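Local coordinates for lectin (PDB 6T0Q), which binds calcium ions and probably recognises galactose-type sugars such as N-acetylgalactosamine on glycans, at residues D307-P317 with E327-I335. Numbering follows the deposited sequence.
Sequences DASWKAIQTIP and EFGWESAKI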
ATOM      1  N   ASP A 307      11.736  -3.746  16.208  1.00 22.43           N
ATOM      2  CA  ASP A 307      12.921  -2.899  16.199  1.00 20.53           C
ATOM      3  C   ASP A 307      12.447  -1.445  16.212  1.00 24.40           C
ATOM      4  O   ASP A 307      11.257  -1.167  16.397  1.00 21.54           O
ATOM      5  CB  ASP A 307      13.822  -3.239  15.000  1.00 21.82           C
ATOM      6  CG  ASP A 307      13.107  -3.068  13.644  1.00 25.69           C
ATOM      7  OD1 ASP A 307      12.132  -2.297  13.557  1.00 27.53           O
ATOM      8  OD2 ASP A 307      13.521  -3.715  12.657  1.00 27.08           O
ATOM      9  N   ALA A 308      13.374  -0.506  16.004  1.00 22.91           N
ATOM     10  CA  ALA A 308      13.006   0.910  16.072  1.00 27.03           C
ATOM     11  C   ALA A 308      12.182   1.381  14.881  1.00 29.88           C
ATOM     12  O   ALA A 308      11.734   2.537  14.882  1.00 29.23           O
ATOM     13  CB  ALA A 308      14.262   1.777  16.214  1.00 30.55           C
ATOM     14  N   SER A 309      11.949   0.534  13.872  1.00 26.27           N
ATOM     15  CA  SER A 309      11.070   0.927  12.777  1.00 26.46           C
ATOM     16  C   SER A 309       9.600   0.785  13.138  1.00 30.61           C
ATOM     17  O   SER A 309       8.748   1.264  12.389  1.00 27.45           O
ATOM     18  CB  SER A 309      11.369   0.112  11.513  1.00 31.35           C
ATOM     19  OG  SER A 309      10.792  -1.189  11.576  1.00 29.30           O
ATOM     20  N   TRP A 310       9.284   0.149  14.260  1.00 22.47           N
ATOM     21  CA  TRP A 310       7.912   0.111  14.741  1.00 22.96           C
ATOM     22  C   TRP A 310       7.539   1.464  15.342  1.00 21.80           C
ATOM     23  O   TRP A 310       8.378   2.151  15.919  1.00 25.64           O
ATOM     24  CB  TRP A 310       7.747  -0.993  15.792  1.00 23.72           C
ATOM     25  CG  TRP A 310       7.785  -2.395  15.211  1.00 20.62           C
ATOM     26  CD1 TRP A 310       8.792  -2.962  14.483  1.00 22.55           C
ATOM     27  CD2 TRP A 310       6.759  -3.387  15.317  1.00 18.60           C
ATOM     28  NE1 TRP A 310       8.453  -4.260  14.127  1.00 19.90           N
ATOM     29  CE2 TRP A 310       7.211  -4.540  14.634  1.00 20.80           C
ATOM     30  CE3 TRP A 310       5.489  -3.410  15.915  1.00 23.40           C
ATOM     31  CZ2 TRP A 310       6.442  -5.704  14.542  1.00 21.44           C
ATOM     32  CZ3 TRP A 310       4.730  -4.568  15.824  1.00 24.97           C
ATOM     33  CH2 TRP A 310       5.208  -5.697  15.145  1.00 23.92           C
ATOM     34  N   LYS A 311       6.275   1.848  15.190  1.00 23.90           N
ATOM     35  CA  LYS A 311       5.759   3.028  15.875  1.00 26.54           C
ATOM     36  C   LYS A 311       5.163   2.621  17.217  1.00 27.18           C
ATOM     37  O   LYS A 311       4.665   1.506  17.379  1.00 27.09           O
ATOM     38  CB  LYS A 311       4.701   3.743  15.030  1.00 30.68           C
ATOM     39  CG  LYS A 311       5.204   4.210  13.668  1.00 39.23           C
ATOM     40  CD  LYS A 311       6.544   4.902  13.801  1.00 52.07           C
ATOM     41  CE  LYS A 311       6.487   6.353  13.371  1.00 62.08           C
ATOM     42  NZ  LYS A 311       7.808   7.002  13.605  1.00 65.92           N
ATOM     43  N   ALA A 312       5.209   3.542  18.178  1.00 22.19           N
ATOM     44  CA  ALA A 312       4.807   3.263  19.550  1.00 23.31           C
ATOM     45  C   ALA A 312       4.152   4.502  20.148  1.00 27.45           C
ATOM     46  O   ALA A 312       4.444   5.625  19.736  1.00 27.25           O
ATOM     47  CB  ALA A 312       6.016   2.843  20.403  1.00 24.55           C
ATOM     48  N   ILE A 313       3.275   4.299  21.132  1.00 26.75           N
ATOM     49  CA  ILE A 313       2.614   5.422  21.796  1.00 30.46           C
ATOM     50  C   ILE A 313       2.291   5.022  23.231  1.00 29.82           C
ATOM     51  O   ILE A 313       1.971   3.864  23.507  1.00 27.68           O
ATOM     52  CB  ILE A 313       1.353   5.871  21.015  1.00 30.32           C
ATOM     53  CG1 ILE A 313       0.977   7.310  21.385  1.00 31.95           C
ATOM     54  CG2 ILE A 313       0.184   4.922  21.253  1.00 31.28           C
ATOM     55  CD1 ILE A 313      -0.115   7.899  20.507  1.00 36.31           C
ATOM     56  N   GLN A 314       2.370   5.991  24.153  1.00 26.95           N
ATOM     57  CA  GLN A 314       2.230   5.674  25.573  1.00 28.87           C
ATOM     58  C   GLN A 314       0.787   5.719  26.058  1.00 33.39           C
ATOM     59  O   GLN A 314       0.407   4.929  26.930  1.00 35.82           O
ATOM     60  CB  GLN A 314       3.093   6.620  26.418  1.00 31.13           C
ATOM     61  CG  GLN A 314       4.576   6.461  26.128  1.00 42.28           C
ATOM     62  CD  GLN A 314       5.453   7.394  26.934  1.00 51.11           C
ATOM     63  OE1 GLN A 314       5.101   7.790  28.049  1.00 47.99           O
ATOM     64  NE2 GLN A 314       6.606   7.752  26.372  1.00 53.15           N
ATOM     65  N   THR A 315      -0.017   6.643  25.541  1.00 29.72           N
ATOM     66  CA  THR A 315      -1.454   6.663  25.797  1.00 33.27           C
ATOM     67  C   THR A 315      -2.128   6.100  24.554  1.00 32.51           C
ATOM     68  O   THR A 315      -2.084   6.712  23.483  1.00 30.90           O
ATOM     69  CB  THR A 315      -1.962   8.071  26.103  1.00 35.35           C
ATOM     70  OG1 THR A 315      -1.354   8.556  27.306  1.00 38.88           O
ATOM     71  CG2 THR A 315      -3.478   8.056  26.277  1.00 38.04           C
ATOM     72  N   ILE A 316      -2.726   4.928  24.693  1.00 28.41           N
ATOM     73  CA  ILE A 316      -3.270   4.227  23.539  1.00 29.69           C
ATOM     74  C   ILE A 316      -4.580   4.873  23.110  1.00 31.80           C
ATOM     75  O   ILE A 316      -5.518   4.950  23.913  1.00 33.57           O
ATOM     76  CB  ILE A 316      -3.487   2.745  23.850  1.00 29.60           C
ATOM     77  CG1 ILE A 316      -2.167   2.088  24.287  1.00 27.95           C
ATOM     78  CG2 ILE A 316      -4.074   2.066  22.637  1.00 27.13           C
ATOM     79  CD1 ILE A 316      -2.334   0.637  24.683  1.00 27.23           C
ATOM     80  N   PRO A 317      -4.700   5.322  21.867  1.00 31.33           N
ATOM     81  CA  PRO A 317      -5.962   5.901  21.406  1.00 36.06           C
ATOM     82  C   PRO A 317      -6.956   4.827  20.999  1.00 38.34           C
ATOM     83  O   PRO A 317      -6.597   3.699  20.655  1.00 31.38           O
ATOM     84  CB  PRO A 317      -5.537   6.727  20.189  1.00 35.57           C
ATOM     85  CG  PRO A 317      -4.393   5.931  19.619  1.00 33.26           C
ATOM     86  CD  PRO A 317      -3.665   5.349  20.819  1.00 33.97           C
ATOM     87  N   GLU A 327      -0.927   8.247  12.190  1.00 30.05           N
ATOM     88  CA  GLU A 327       0.114   7.919  13.147  1.00 32.29           C
ATOM     89  C   GLU A 327       0.853   9.151  13.652  1.00 37.24           C
ATOM     90  O   GLU A 327       1.930   9.020  14.245  1.00 35.38           O
ATOM     91  CB  GLU A 327       1.083   6.904  12.536  1.00 33.79           C
ATOM     92  CG  GLU A 327       0.441   5.530  12.399  1.00 36.44           C
ATOM     93  CD  GLU A 327       1.285   4.535  11.628  1.00 40.87           C
ATOM     94  OE1 GLU A 327       2.268   4.951  10.976  1.00 39.73           O
ATOM     95  OE2 GLU A 327       0.952   3.333  11.681  1.00 36.36           O
ATOM     96  N   PHE A 328       0.286  10.339  13.459  1.00 33.78           N
ATOM     97  CA  PHE A 328       0.872  11.532  14.053  1.00 35.68           C
ATOM     98  C   PHE A 328       0.928  11.379  15.570  1.00 32.81           C
ATOM     99  O   PHE A 328      -0.020  10.900  16.200  1.00 35.40           O
ATOM    100  CB  PHE A 328       0.065  12.778  13.674  1.00 35.82           C
ATOM    101  CG  PHE A 328       0.673  14.065  14.167  1.00 42.38           C
ATOM    102  CD1 PHE A 328       0.390  14.544  15.439  1.00 46.59           C
ATOM    103  CD2 PHE A 328       1.543  14.788  13.362  1.00 45.30           C
ATOM    104  CE1 PHE A 328       0.956  15.726  15.898  1.00 48.38           C
ATOM    105  CE2 PHE A 328       2.117  15.970  13.815  1.00 46.40           C
ATOM    106  CZ  PHE A 328       1.821  16.438  15.083  1.00 44.56           C
ATOM    107  N   GLY A 329       2.046  11.789  16.160  1.00 32.35           N
ATOM    108  CA  GLY A 329       2.220  11.670  17.591  1.00 35.50           C
ATOM    109  C   GLY A 329       2.712  10.322  18.080  1.00 39.02           C
ATOM    110  O   GLY A 329       3.027  10.195  19.268  1.00 38.59           O
ATOM    111  N   TRP A 330       2.772   9.306  17.221  1.00 34.70           N
ATOM    112  CA  TRP A 330       3.434   8.058  17.581  1.00 34.55           C
ATOM    113  C   TRP A 330       4.943   8.215  17.419  1.00 34.26           C
ATOM    114  O   TRP A 330       5.414   8.834  16.463  1.00 38.03           O
ATOM    115  CB  TRP A 330       2.935   6.902  16.706  1.00 28.53           C
ATOM    116  CG  TRP A 330       1.489   6.504  16.917  1.00 31.16           C
ATOM    117  CD1 TRP A 330       0.376   7.289  16.721  1.00 30.19           C
ATOM    118  CD2 TRP A 330       1.001   5.214  17.322  1.00 28.34           C
ATOM    119  NE1 TRP A 330      -0.765   6.568  17.002  1.00 26.73           N
ATOM    120  CE2 TRP A 330      -0.410   5.293  17.366  1.00 29.54           C
ATOM    121  CE3 TRP A 330       1.623   4.002  17.660  1.00 26.48           C
ATOM    122  CZ2 TRP A 330      -1.208   4.211  17.736  1.00 27.45           C
ATOM    123  CZ3 TRP A 330       0.827   2.928  18.030  1.00 25.97           C
ATOM    124  CH2 TRP A 330      -0.575   3.041  18.064  1.00 26.28           C
ATOM    125  N   GLU A 331       5.701   7.650  18.351  1.00 31.63           N
ATOM    126  CA  GLU A 331       7.154   7.722  18.318  1.00 35.88           C
ATOM    127  C   GLU A 331       7.747   6.437  17.747  1.00 33.87           C
ATOM    128  O   GLU A 331       7.090   5.396  17.677  1.00 29.92           O
ATOM    129  CB  GLU A 331       7.716   7.969  19.727  1.00 38.38           C
ATOM    130  CG  GLU A 331       7.364   6.849  20.726  1.00 46.85           C
ATOM    131  CD  GLU A 331       7.980   7.036  22.111  1.00 55.58           C
ATOM    132  OE1 GLU A 331       8.986   7.768  22.234  1.00 57.27           O
ATOM    133  OE2 GLU A 331       7.457   6.444  23.081  1.00 54.35           O
ATOM    134  N   SER A 332       9.010   6.522  17.339  1.00 25.61           N
ATOM    135  CA  SER A 332       9.788   5.321  17.073  1.00 34.29           C
ATOM    136  C   SER A 332       9.889   4.481  18.340  1.00 35.36           C
ATOM    137  O   SER A 332      10.193   5.004  19.415  1.00 31.33           O
ATOM    138  CB  SER A 332      11.188   5.696  16.587  1.00 36.41           C
ATOM    139  OG  SER A 332      11.130   6.266  15.301  1.00 42.36           O
ATOM    140  N   ALA A 333       9.625   3.182  18.219  1.00 29.11           N
ATOM    141  CA  ALA A 333       9.803   2.292  19.360  1.00 26.53           C
ATOM    142  C   ALA A 333      11.257   2.309  19.819  1.00 25.03           C
ATOM    143  O   ALA A 333      12.182   2.468  19.017  1.00 24.96           O
ATOM    144  CB  ALA A 333       9.386   0.858  18.998  1.00 23.12           C
ATOM    145  N   LYS A 334      11.456   2.139  21.123  1.00 23.54           N
ATOM    146  CA  LYS A 334      12.789   2.095  21.712  1.00 26.22           C
ATOM    147  C   LYS A 334      13.250   0.648  21.827  1.00 25.99           C
ATOM    148  O   LYS A 334      12.522  -0.203  22.349  1.00 23.53           O
ATOM    149  CB  LYS A 334      12.796   2.745  23.095  1.00 23.90           C
ATOM    150  CG  LYS A 334      14.153   2.697  23.806  1.00 25.75           C
ATOM    151  CD  LYS A 334      14.086   3.371  25.166  1.00 28.53           C
ATOM    152  CE  LYS A 334      15.432   3.267  25.898  1.00 34.13           C
ATOM    153  NZ  LYS A 334      15.414   4.003  27.193  1.00 34.86           N
ATOM    154  N   ILE A 335      14.454   0.373  21.343  1.00 21.31           N
ATOM    155  CA  ILE A 335      15.052  -0.947  21.527  1.00 22.45           C
ATOM    156  C   ILE A 335      15.561  -1.046  22.958  1.00 25.09           C
ATOM    157  O   ILE A 335      16.423  -0.269  23.379  1.00 25.21           O
ATOM    158  CB  ILE A 335      16.177  -1.198  20.513  1.00 26.48           C
ATOM    159  CG1 ILE A 335      15.570  -1.482  19.133  1.00 25.18           C
ATOM    160  CG2 ILE A 335      17.036  -2.385  20.945  1.00 23.12           C
ATOM    161  CD1 ILE A 335      16.602  -1.646  18.033  1.00 31.05           C
TER
HETATM  162  O   HOH W   1       9.837   4.322  13.615  1.00 47.98           O
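Ile313 sets its CG1 branch opposite the backbone N (chi1 -159°) and runs on extended to CD1, while Trp330 turns its CG away from its own carbonyl carbon (chi1 -67°); together these torsions bring the isoleucine over one face of the indole. Ile313 CG2 stands 3.6 Å from the centroid of the six-membered ring of Trp330 and only 5° off the ring normal, a CH-pi contact, and Ile313 CD1 reaches back over the five-membered ring, 3.8 Å from Trp330 NE1. The peptide link of Lys311 C and Ala312 N lies at the indole edge, by Trp330 CE3. Pro317 adds a slanting contact, its CG 4.1 Å from Trp330 CZ2.

The backbones pair as a short antiparallel bridge. Ala312 N donates to Glu331 O at 2.7 Å and Glu331 N returns a bond to Ala312 O, each donor lying nearly in line with the carbonyl it meets. Strand 311-313 lies between strand 331-338 and strand 214-222 in an antiparallel sheet of the beta-sandwich, bonded to the latter through the backbones of Lys311 with Arg219 and Ile313 with Ala217. Ile316 touches a bound N-acetylglucosamine of a glycan, probably one N-linked at Asn278. Past the bridge, Ala333 N hydrogen-bonds Trp310 O, its N-H pointing straighter at the acceptor than either N-H of the Ala312/Glu331 pair.

Ala333 CB packs against Trp310 CB and Ala312 CB. A type I beta turn, closed by Trp310 N bonding to Asp307 O, spans Asp307 to Trp310; Asp307 OD1 also accepts from Ser309 N (an Asx turn) and Ser309 OG. A water links this turn to the opposite strand: it donates to Ala308 O at 2.9 Å, hydrogen-bonds Ser332 OG, and weakly accepts from Lys311 NZ. The carboxylate of Glu331 is held by Ser204 OG.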